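Local coordinates for uncharacterized protein (Legionella longbeachae NSW150, PDB 4JZA) that probably removes the 3-phosphate from phosphatidylinositol 3-phosphate, as a Legionella phosphoinositide phosphatase thought to act on host lipid metabolism, at residues S51-F56 against L129-E133; P71-L77 against L681-Q685; L77-V81 against K108-L112. One frame throughout, in Å; residues are numbered along the deposited sequence.

Contact 1: residues S51-F56 against L129-E133; sequences SLHKAF and LNEAE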
loop_
_atom_site.group_PDB
_atom_site.type_symbol
_atom_site.label_atom_id
_atom_site.label_comp_id
_atom_site.label_asym_id
_atom_site.label_seq_id
_atom_site.Cartn_x
_atom_site.Cartn_y
_atom_site.Cartn_z
ATOM N N SER A 51 0.791 4.135 13.463
ATOM C CA SER A 51 0.490 4.512 12.077
ATOM C C SER A 51 -0.841 3.957 11.584
ATOM O O SER A 51 -1.520 4.611 10.808
ATOM C CB SER A 51 1.615 4.056 11.140
ATOM O OG SER A 51 1.508 4.675 9.887
ATOM N N LEU A 52 -1.178 2.742 11.995
ATOM C CA LEU A 52 -2.413 2.113 11.565
ATOM C C LEU A 52 -3.623 2.724 12.262
ATOM O O LEU A 52 -4.740 2.800 11.697
ATOM C CB LEU A 52 -2.358 0.588 11.786
ATOM C CG LEU A 52 -1.366 -0.154 10.897
ATOM C CD1 LEU A 52 -1.356 -1.611 11.270
ATOM C CD2 LEU A 52 -1.668 -0.020 9.413
ATOM N N HIS A 53 -3.399 3.110 13.507
ATOM C CA HIS A 53 -4.372 3.865 14.272
ATOM C C HIS A 53 -4.635 5.121 13.461
ATOM O O HIS A 53 -5.759 5.312 13.004
ATOM C CB HIS A 53 -3.817 4.128 15.689
ATOM C CG HIS A 53 -4.675 4.969 16.539
ATOM N ND1 HIS A 53 -4.538 6.332 16.601
ATOM C CD2 HIS A 53 -5.705 4.657 17.347
ATOM C CE1 HIS A 53 -5.443 6.830 17.428
ATOM N NE2 HIS A 53 -6.141 5.825 17.923
ATOM N N LYS A 54 -3.613 5.937 13.193
ATOM C CA LYS A 54 -3.858 7.092 12.316
ATOM C C LYS A 54 -4.469 6.694 10.970
ATOM O O LYS A 54 -5.240 7.445 10.418
ATOM C CB LYS A 54 -2.587 7.874 12.043
ATOM C CG LYS A 54 -2.208 8.839 13.152
ATOM C CD LYS A 54 -0.721 9.153 13.109
ATOM C CE LYS A 54 -0.325 9.903 14.360
ATOM N NZ LYS A 54 1.079 9.612 14.724
ATOM N N ALA A 55 -4.175 5.521 10.438
ATOM C CA ALA A 55 -4.798 5.170 9.188
ATOM C C ALA A 55 -6.285 4.911 9.333
ATOM O O ALA A 55 -7.061 5.163 8.394
ATOM C CB ALA A 55 -4.125 3.972 8.557
ATOM N N PHE A 56 -6.687 4.361 10.476
ATOM C CA PHE A 56 -8.131 4.237 10.729
ATOM C C PHE A 56 -8.801 5.609 10.728
ATOM O O PHE A 56 -9.851 5.768 10.102
ATOM C CB PHE A 56 -8.475 3.522 12.032
ATOM C CG PHE A 56 -9.951 3.362 12.265
ATOM C CD1 PHE A 56 -10.870 3.891 11.451
ATOM C CD2 PHE A 56 -10.387 2.628 13.255
ATOM C CE1 PHE A 56 -12.219 3.733 11.667
ATOM C CE2 PHE A 56 -11.739 2.435 13.456
ATOM C CZ PHE A 56 -12.644 3.001 12.671
ATOM N N LEU A 129 -7.804 -0.161 4.977
ATOM C CA LEU A 129 -6.766 0.258 5.950
ATOM C C LEU A 129 -5.356 0.523 5.326
ATOM O O LEU A 129 -4.705 1.536 5.580
ATOM C CB LEU A 129 -6.627 -0.808 7.028
ATOM C CG LEU A 129 -5.769 -0.440 8.242
ATOM C CD1 LEU A 129 -6.235 0.826 8.895
ATOM C CD2 LEU A 129 -5.705 -1.563 9.264
ATOM N N ASN A 130 -4.917 -0.408 4.486
ATOM C CA ASN A 130 -3.593 -0.405 3.898
ATOM C C ASN A 130 -3.423 0.827 3.082
ATOM O O ASN A 130 -2.412 1.495 3.168
ATOM C CB ASN A 130 -3.415 -1.641 3.027
ATOM C CG ASN A 130 -1.997 -1.788 2.499
ATOM O OD1 ASN A 130 -1.043 -1.850 3.268
ATOM N ND2 ASN A 130 -1.864 -1.859 1.170
ATOM N N GLU A 131 -4.449 1.141 2.301
ATOM C CA GLU A 131 -4.450 2.315 1.355
ATOM C C GLU A 131 -4.747 3.614 2.058
ATOM O O GLU A 131 -4.156 4.640 1.739
ATOM C CB GLU A 131 -5.375 2.074 0.123
ATOM C CG GLU A 131 -4.833 0.967 -0.783
ATOM C CD GLU A 131 -5.811 0.409 -1.792
ATOM O OE1 GLU A 131 -6.459 1.145 -2.565
ATOM O OE2 GLU A 131 -5.944 -0.803 -1.863
ATOM N N ALA A 132 -5.606 3.590 3.053
ATOM C CA ALA A 132 -5.746 4.779 3.904
ATOM C C ALA A 132 -4.429 5.165 4.551
ATOM O O ALA A 132 -4.113 6.314 4.622
ATOM C CB ALA A 132 -6.818 4.591 4.975
ATOM N N GLU A 133 -3.635 4.217 4.996
ATOM C CA GLU A 133 -2.362 4.589 5.589
ATOM C C GLU A 133 -1.448 5.298 4.579
ATOM O O GLU A 133 -0.757 6.236 4.919
ATOM C CB GLU A 133 -1.647 3.360 6.118
ATOM C CG GLU A 133 -0.449 3.719 6.983
ATOM C CD GLU A 133 0.538 2.579 7.190
ATOM O OE1 GLU A 133 1.297 2.734 8.155
ATOM O OE2 GLU A 133 0.573 1.568 6.428
#
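A55 lays its methyl group directly on the backbone of E133: CB of A55 is 3.5 Å from CA of E133 and equally far from its CB, and the two CA atoms are only 4.4 Å apart. The small A55 lets the backbones come this close at E133, and A132, also small, puts its CB 3.5 Å from the carbonyl O of A55. The short axes approach to 8.4 Å while crossing nearly at right angles, at 96°. L129 closes one flank. Its CD1 lies 3.8 Å from A55 CB and 3.7 Å from L52 O, and its CG is 4.3 Å from CD2 of L52, whose side chain starts sideways but reaches back to the interface. At the amino-terminal end of 51-56 the contact turns polar: S51 OG donates a 2.6 Å hydrogen bond to E133 OE1. The buried carboxylate of E133 is further balanced by salt bridges to R48 and R341, so its charge does not stand alone in the interior. Helix 95-116 extends the apolar side, with T106 against L52 and both L109 and I113 against L129. With 310 Å² buried, this is a near-orthogonal helix-helix crossing with A55 at its closest point, flanked by L129, L52 and E133; it joins helices 41-62 and 122-140 of this alpha/beta phosphatase, which follow strand 31-35 and precede strand 144-150 in the chain.

Contact 2: residues P71-L77 against L681-Q685; sequences PLTKQTL and LVARQ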
loop_
_atom_site.group_PDB
_atom_site.type_symbol
_atom_site.label_atom_id
_atom_site.label_comp_id
_atom_site.label_asym_id
_atom_site.label_seq_id
_atom_site.Cartn_x
_atom_site.Cartn_y
_atom_site.Cartn_z
ATOM N N PRO A 71 -25.941 0.887 13.428
ATOM C CA PRO A 71 -26.353 1.999 14.276
ATOM C C PRO A 71 -25.207 2.664 15.059
ATOM O O PRO A 71 -25.453 3.400 16.010
ATOM C CB PRO A 71 -27.304 1.318 15.263
ATOM C CG PRO A 71 -26.639 0.002 15.509
ATOM C CD PRO A 71 -26.127 -0.402 14.134
ATOM N N LEU A 72 -23.964 2.409 14.702
ATOM C CA LEU A 72 -22.871 2.864 15.506
ATOM C C LEU A 72 -22.397 4.206 14.963
ATOM O O LEU A 72 -22.449 4.464 13.755
ATOM C CB LEU A 72 -21.764 1.833 15.482
ATOM C CG LEU A 72 -22.026 0.439 16.057
ATOM C CD1 LEU A 72 -20.786 -0.433 15.881
ATOM C CD2 LEU A 72 -22.359 0.512 17.535
ATOM N N THR A 73 -21.929 5.061 15.862
ATOM C CA THR A 73 -21.491 6.404 15.513
ATOM C C THR A 73 -19.982 6.377 15.334
ATOM O O THR A 73 -19.249 5.515 15.899
ATOM C CB THR A 73 -21.774 7.403 16.651
ATOM O OG1 THR A 73 -21.051 7.019 17.840
ATOM C CG2 THR A 73 -23.257 7.425 16.995
ATOM N N LYS A 74 -19.512 7.356 14.575
ATOM C CA LYS A 74 -18.111 7.624 14.468
ATOM C C LYS A 74 -17.482 7.726 15.855
ATOM O O LYS A 74 -16.418 7.174 16.125
ATOM C CB LYS A 74 -17.890 8.909 13.696
ATOM C CG LYS A 74 -18.244 8.799 12.219
ATOM C CD LYS A 74 -17.828 10.062 11.482
ATOM C CE LYS A 74 -18.636 10.244 10.204
ATOM N NZ LYS A 74 -17.828 10.914 9.145
ATOM N N GLN A 75 -18.145 8.408 16.753
ATOM C CA GLN A 75 -17.536 8.580 18.030
ATOM C C GLN A 75 -17.355 7.214 18.763
ATOM O O GLN A 75 -16.309 6.928 19.352
ATOM C CB GLN A 75 -18.321 9.640 18.761
ATOM C CG GLN A 75 -18.214 9.636 20.252
ATOM C CD GLN A 75 -19.473 10.227 20.898
ATOM O OE1 GLN A 75 -20.551 10.389 20.259
ATOM N NE2 GLN A 75 -19.351 10.529 22.188
ATOM N N THR A 76 -18.328 6.322 18.674
ATOM C CA THR A 76 -18.150 5.019 19.281
ATOM C C THR A 76 -16.985 4.248 18.632
ATOM O O THR A 76 -16.202 3.643 19.360
ATOM C CB THR A 76 -19.414 4.173 19.200
ATOM O OG1 THR A 76 -20.462 4.746 20.009
ATOM C CG2 THR A 76 -19.120 2.762 19.688
ATOM N N LEU A 77 -16.870 4.260 17.297
ATOM C CA LEU A 77 -15.757 3.581 16.637
ATOM C C LEU A 77 -14.399 4.086 17.046
ATOM O O LEU A 77 -13.490 3.326 17.400
ATOM C CB LEU A 77 -15.856 3.729 15.137
ATOM C CG LEU A 77 -17.144 3.104 14.577
ATOM C CD1 LEU A 77 -17.111 2.897 13.074
ATOM C CD2 LEU A 77 -17.460 1.781 15.241
ATOM N N LEU A 681 -20.026 -3.346 20.872
ATOM C CA LEU A 681 -20.000 -1.934 20.581
ATOM C C LEU A 681 -21.350 -1.284 20.779
ATOM O O LEU A 681 -21.419 -0.111 21.151
ATOM C CB LEU A 681 -19.546 -1.699 19.124
ATOM C CG LEU A 681 -18.077 -1.993 18.758
ATOM C CD1 LEU A 681 -17.752 -1.620 17.308
ATOM C CD2 LEU A 681 -17.131 -1.278 19.710
ATOM N N VAL A 682 -22.443 -2.016 20.506
ATOM C CA VAL A 682 -23.772 -1.488 20.782
ATOM C C VAL A 682 -23.899 -1.284 22.271
ATOM O O VAL A 682 -24.382 -0.267 22.711
ATOM C CB VAL A 682 -24.846 -2.362 20.196
ATOM C CG1 VAL A 682 -26.198 -2.125 20.844
ATOM C CG2 VAL A 682 -24.944 -2.100 18.714
ATOM N N ALA A 683 -23.401 -2.199 23.078
ATOM C CA ALA A 683 -23.524 -2.008 24.507
ATOM C C ALA A 683 -22.688 -0.833 24.975
ATOM O O ALA A 683 -23.043 -0.181 25.941
ATOM C CB ALA A 683 -23.146 -3.254 25.262
ATOM N N ARG A 684 -21.557 -0.606 24.339
ATOM C CA ARG A 684 -20.676 0.468 24.770
ATOM C C ARG A 684 -21.283 1.811 24.361
ATOM O O ARG A 684 -21.284 2.754 25.146
ATOM C CB ARG A 684 -19.228 0.269 24.271
ATOM C CG ARG A 684 -18.301 -0.226 25.381
ATOM C CD ARG A 684 -17.518 -1.490 25.045
ATOM N NE ARG A 684 -16.155 -1.152 24.662
ATOM C CZ ARG A 684 -15.134 -1.999 24.676
ATOM N NH1 ARG A 684 -15.290 -3.273 25.033
ATOM N NH2 ARG A 684 -13.945 -1.556 24.312
ATOM N N GLN A 685 -21.857 1.873 23.172
ATOM C CA GLN A 685 -22.614 3.053 22.785
ATOM C C GLN A 685 -23.846 3.345 23.693
ATOM O O GLN A 685 -24.112 4.491 23.993
ATOM C CB GLN A 685 -23.042 2.958 21.329
ATOM C CG GLN A 685 -23.672 4.202 20.802
ATOM C CD GLN A 685 -23.773 4.198 19.293
ATOM O OE1 GLN A 685 -24.768 4.476 18.764
ATOM N NE2 GLN A 685 -22.834 3.772 18.634
#
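An N-capped helix start and the turn before it pack here against helix 676-702, tying an early helical element of the alpha/beta fold to a helix more than 600 residues later. The main bump is L72, whose side chain reaches into the hollow between L681 and V682: its CD1 is 3.6 Å from L681 CD1 and its CD2 3.9 Å from V682 CG2. P71 widens this bump, its ring CG lying 4.2 Å from V682 CG2. In return, L681 fits between L72 and L77, with CD1 of L681 4.0 Å from L77 CD2. The second projection is Q685, extended with both chi1 and chi2 trans, which enters the concave backbone between P71 and T76. It contributes the most buried area of any residue in the contact, 93 of 365 Å², and its amide end reaches the neighbourhood of P71 O, T73 N and T76 OG1. T76 points toward helix 681-685, its CG2 4.0 Å from L681 O. V682 also touches L757 of helix 748-761 and the loop residues F784 and L785. T73 caps the helix that begins at K74: T76 N donates to T73 OG1 at 2.9 Å.

Contact 3: residues L77-V81 against K108-L112; sequences LKAYV and KLIEL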
loop_
_atom_site.group_PDB
_atom_site.type_symbol
_atom_site.label_atom_id
_atom_site.label_comp_id
_atom_site.label_asym_id
_atom_site.label_seq_id
_atom_site.Cartn_x
_atom_site.Cartn_y
_atom_site.Cartn_z
ATOM N N LEU A 77 -16.870 4.260 17.297
ATOM C CA LEU A 77 -15.757 3.581 16.637
ATOM C C LEU A 77 -14.399 4.086 17.046
ATOM O O LEU A 77 -13.490 3.326 17.400
ATOM C CB LEU A 77 -15.856 3.729 15.137
ATOM C CG LEU A 77 -17.144 3.104 14.577
ATOM C CD1 LEU A 77 -17.111 2.897 13.074
ATOM C CD2 LEU A 77 -17.460 1.781 15.241
ATOM N N LYS A 78 -14.243 5.388 17.028
ATOM C CA LYS A 78 -12.980 5.983 17.391
ATOM C C LYS A 78 -12.650 5.694 18.838
ATOM O O LYS A 78 -11.512 5.488 19.185
ATOM C CB LYS A 78 -13.026 7.486 17.166
ATOM C CG LYS A 78 -12.989 7.902 15.720
ATOM C CD LYS A 78 -13.289 9.386 15.611
ATOM C CE LYS A 78 -12.968 9.843 14.202
ATOM N NZ LYS A 78 -13.296 11.266 13.911
ATOM N N ALA A 79 -13.619 5.722 19.715
ATOM C CA ALA A 79 -13.285 5.397 21.092
ATOM C C ALA A 79 -12.792 3.934 21.160
ATOM O O ALA A 79 -11.816 3.656 21.869
ATOM C CB ALA A 79 -14.457 5.651 22.034
ATOM N N TYR A 80 -13.423 3.026 20.412
ATOM C CA TYR A 80 -13.032 1.598 20.448
ATOM C C TYR A 80 -11.621 1.394 19.927
ATOM O O TYR A 80 -10.796 0.720 20.504
ATOM C CB TYR A 80 -14.013 0.716 19.647
ATOM C CG TYR A 80 -13.588 -0.731 19.516
ATOM C CD1 TYR A 80 -13.578 -1.573 20.609
ATOM C CD2 TYR A 80 -13.211 -1.257 18.284
ATOM C CE1 TYR A 80 -13.191 -2.893 20.492
ATOM C CE2 TYR A 80 -12.824 -2.579 18.148
ATOM C CZ TYR A 80 -12.806 -3.395 19.262
ATOM O OH TYR A 80 -12.394 -4.718 19.162
ATOM N N VAL A 81 -11.339 2.030 18.836
ATOM C CA VAL A 81 -10.009 2.013 18.279
ATOM C C VAL A 81 -8.970 2.623 19.153
ATOM O O VAL A 81 -7.892 2.090 19.247
ATOM C CB VAL A 81 -10.071 2.684 16.938
ATOM C CG1 VAL A 81 -8.723 3.114 16.485
ATOM C CG2 VAL A 81 -10.657 1.654 16.018
ATOM N N LYS A 108 -8.286 -6.574 14.947
ATOM C CA LYS A 108 -9.350 -5.794 15.519
ATOM C C LYS A 108 -9.791 -4.673 14.622
ATOM O O LYS A 108 -10.965 -4.475 14.499
ATOM C CB LYS A 108 -8.974 -5.238 16.866
ATOM C CG LYS A 108 -9.107 -6.274 17.968
ATOM C CD LYS A 108 -8.858 -5.581 19.294
ATOM C CE LYS A 108 -8.769 -6.548 20.457
ATOM N NZ LYS A 108 -7.869 -6.001 21.520
ATOM N N LEU A 109 -8.876 -3.946 13.996
ATOM C CA LEU A 109 -9.263 -2.835 13.127
ATOM C C LEU A 109 -9.922 -3.313 11.872
ATOM O O LEU A 109 -10.899 -2.713 11.421
ATOM C CB LEU A 109 -8.082 -1.975 12.711
ATOM C CG LEU A 109 -7.253 -1.309 13.811
ATOM C CD1 LEU A 109 -6.343 -0.301 13.157
ATOM C CD2 LEU A 109 -8.032 -0.599 14.876
ATOM N N ILE A 110 -9.361 -4.361 11.287
ATOM C CA ILE A 110 -9.854 -4.887 10.013
ATOM C C ILE A 110 -11.307 -5.323 10.183
ATOM O O ILE A 110 -12.150 -5.135 9.307
ATOM C CB ILE A 110 -8.936 -6.055 9.587
ATOM C CG1 ILE A 110 -7.634 -5.490 9.104
ATOM C CG2 ILE A 110 -9.500 -6.921 8.468
ATOM C CD1 ILE A 110 -6.528 -6.477 9.360
ATOM N N GLU A 111 -11.589 -5.909 11.338
ATOM C CA GLU A 111 -12.870 -6.521 11.571
ATOM C C GLU A 111 -13.903 -5.384 11.797
ATOM O O GLU A 111 -15.005 -5.398 11.245
ATOM C CB GLU A 111 -12.716 -7.584 12.689
ATOM C CG GLU A 111 -13.653 -7.519 13.865
ATOM C CD GLU A 111 -13.409 -8.594 14.950
ATOM O OE1 GLU A 111 -12.454 -8.430 15.795
ATOM O OE2 GLU A 111 -14.258 -9.558 14.989
ATOM N N LEU A 112 -13.512 -4.388 12.585
ATOM C CA LEU A 112 -14.309 -3.192 12.777
ATOM C C LEU A 112 -14.612 -2.489 11.458
ATOM O O LEU A 112 -15.715 -2.022 11.238
ATOM C CB LEU A 112 -13.580 -2.251 13.713
ATOM C CG LEU A 112 -14.298 -0.962 13.943
ATOM C CD1 LEU A 112 -15.658 -1.330 14.497
ATOM C CD2 LEU A 112 -13.586 -0.121 14.939
HETATM O O HOH W 1 -12.646 -5.554 16.611
#
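This is a buried, nearly antiparallel helix-helix contact between the consecutive helices 74-87 and 95-116, an alpha-helical hairpin in the helical part of the fold. The short axes run at 164° and stay 11.3 Å apart, a wide spacing bridged by large side chains. L112 is the central one, giving up 87 of the 298 Å² buried. Its CD1 meets L77 CD2 at 3.7 Å, while its CD2 lies 3.6 Å from V81 CG2 and also 3.6 Å from Y80 CD2, at the edge of the ring. One turn along, V81 CG2 meets L109 CD2 at 3.6 Å. F56 of helix 41-62 and L681 of helix 676-702 also pack on L112. At the border, the aliphatic part of K108 passes the phenol, its CD 3.6 Å from Y80 OH. That hydroxyl is tied to the second helix through water: Y80 OH donates to the water O at 2.7 Å, and the same water donates to K108 O at 2.9 Å and to E111 OE1 at 3.0 Å.

Overall arrangement
The three contacts form one continuous run outward from the interior, their centres about 10, 28 and 20 Å from the centre of the chain for contacts 1, 2 and 3. Contact 3 lies between the others, 12 Å from contact 1 and 10 Å from contact 2, whose own centres are 20 Å apart. F56 links contact 1 outward: its CE2 is 3.5 Å from L112 CD2 and its CZ 4.1 Å from L77 CB. L77 belongs to contacts 2 and 3 alike, and L681 CD1 meets L112 CD1 at 3.5 Å. In sequence, contact 3 is nested inside the loops closed by both others, and helix 676-702, from far along the chain, packs on helices 74-87 and 95-116 of this group of four successive helices.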